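Local coordinates for DUF2666 domain-containing protein (Pyrococcus furiosus, PDB 3V68) that is of unknown function but probably binds double-stranded DNA, at residues I137-T140 with S145-V148. Sequence-based numbering, arbitrary orientation.
Sequences INFT and SWIV
Phe-139 and Val-148 meet side chain to side chain across two antiparallel strands. CG1 of Val-148 comes in at the edge of the phenyl ring, near its plane, with Phe-139 CD2 and CE2 each 3.9 Å from Val-148 CG1. Val-148 CB lies 4.1 Å from Phe-139 CE2, so the CD2-CE2 edge of the ring takes the valine side chain. Phe-139 has CG anti to the backbone N (chi1 -179°), which swings the ring forward along its strand towards Val-148 and Trp-146. The indole touches more lightly, with Trp-146 CH2 4.5 Å from Phe-139 CZ. It also meets that ring near its plane, so the two aromatic groups do not stack face to face.

The backbones add one CA-H...O contact, from Thr-140 CA to Val-148 O at 3.5 Å, with an angle of 139° at the hydrogen. Backbone hydrogen bonds of the hairpin join Phe-139 to Lys-150 and Val-148 to Ala-141; none runs directly between the two segments. CB of Thr-140 points away from the facing strand. Its OG1 donates to Asn-138 OD1 at 2.7 Å, in the carbonyl plane, and Asn-138 ND2 hydrogen-bonds to Glu-7 on strand 5-12.

Strands 136-143 and 146-153 form this hairpin in a four-stranded antiparallel sheet, with 146-153 outermost. Phe-139 packs on Ile-170 and Thr-173 of helix 160-181 and on Phe-32, Leu-33 and Val-36 of helix 26-43. Trp-146 has Lys-177 as a cation-pi partner and Phe-181 edge-to-face. The chemistry thus divides by sheet face: apolar contacts join the Phe-139 face to the helices, while Asn-138 and Thr-140 link through polar bonds on the other.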
# COMPACT_ATOMS: atom_id res chain seq x y z
N ILE A 137 -0.68 -16.13 -6.75
CA ILE A 137 -0.54 -15.32 -5.55
C ILE A 137 -1.38 -16.02 -4.48
O ILE A 137 -2.51 -16.43 -4.76
CB ILE A 137 -1.08 -13.88 -5.75
CG1 ILE A 137 -0.52 -13.23 -7.03
CG2 ILE A 137 -0.84 -13.03 -4.49
CD1 ILE A 137 0.98 -12.97 -7.02
N ASN A 138 -0.84 -16.15 -3.28
CA ASN A 138 -1.56 -16.82 -2.19
C ASN A 138 -1.35 -16.16 -0.83
O ASN A 138 -0.26 -16.22 -0.26
CB ASN A 138 -1.18 -18.31 -2.14
CG ASN A 138 -1.60 -18.98 -0.84
OD1 ASN A 138 -2.69 -18.75 -0.33
ND2 ASN A 138 -0.71 -19.81 -0.30
N PHE A 139 -2.40 -15.51 -0.32
CA PHE A 139 -2.45 -15.06 1.07
C PHE A 139 -3.55 -15.83 1.77
O PHE A 139 -4.73 -15.68 1.44
CB PHE A 139 -2.71 -13.55 1.17
CG PHE A 139 -2.75 -13.03 2.59
CD1 PHE A 139 -1.59 -12.58 3.20
CD2 PHE A 139 -3.95 -13.00 3.32
CE1 PHE A 139 -1.61 -12.10 4.51
CE2 PHE A 139 -3.98 -12.53 4.63
CZ PHE A 139 -2.80 -12.08 5.23
N THR A 140 -3.17 -16.63 2.76
CA THR A 140 -4.13 -17.43 3.50
C THR A 140 -3.92 -17.21 4.99
O THR A 140 -2.81 -17.36 5.50
CB THR A 140 -4.01 -18.93 3.15
OG1 THR A 140 -4.32 -19.12 1.77
CG2 THR A 140 -4.97 -19.77 3.98
N SER A 145 -11.15 -16.16 15.19
CA SER A 145 -12.32 -15.95 14.34
C SER A 145 -11.96 -15.23 13.03
O SER A 145 -12.83 -15.03 12.18
CB SER A 145 -13.40 -15.18 15.10
OG SER A 145 -12.94 -13.92 15.52
N TRP A 146 -10.69 -14.85 12.88
CA TRP A 146 -10.22 -14.12 11.71
C TRP A 146 -9.79 -15.07 10.59
O TRP A 146 -8.84 -15.84 10.74
CB TRP A 146 -9.07 -13.18 12.10
CG TRP A 146 -8.43 -12.45 10.94
CD1 TRP A 146 -9.05 -11.61 10.06
CD2 TRP A 146 -7.05 -12.47 10.57
NE1 TRP A 146 -8.14 -11.13 9.15
CE2 TRP A 146 -6.91 -11.64 9.44
CE3 TRP A 146 -5.91 -13.13 11.07
CZ2 TRP A 146 -5.67 -11.44 8.80
CZ3 TRP A 146 -4.69 -12.93 10.44
CH2 TRP A 146 -4.58 -12.09 9.32
N ILE A 147 -10.49 -14.99 9.46
CA ILE A 147 -10.14 -15.77 8.28
C ILE A 147 -10.14 -14.91 7.01
O ILE A 147 -11.12 -14.21 6.73
CB ILE A 147 -11.06 -17.02 8.09
CG1 ILE A 147 -10.65 -17.80 6.84
CG2 ILE A 147 -12.53 -16.62 8.05
CD1 ILE A 147 -11.06 -19.26 6.87
N VAL A 148 -9.04 -14.96 6.28
CA VAL A 148 -8.90 -14.28 4.99
C VAL A 148 -8.23 -15.22 4.00
O VAL A 148 -7.17 -15.79 4.28
CB VAL A 148 -8.07 -12.96 5.10
CG1 VAL A 148 -7.74 -12.41 3.71
CG2 VAL A 148 -8.81 -11.92 5.90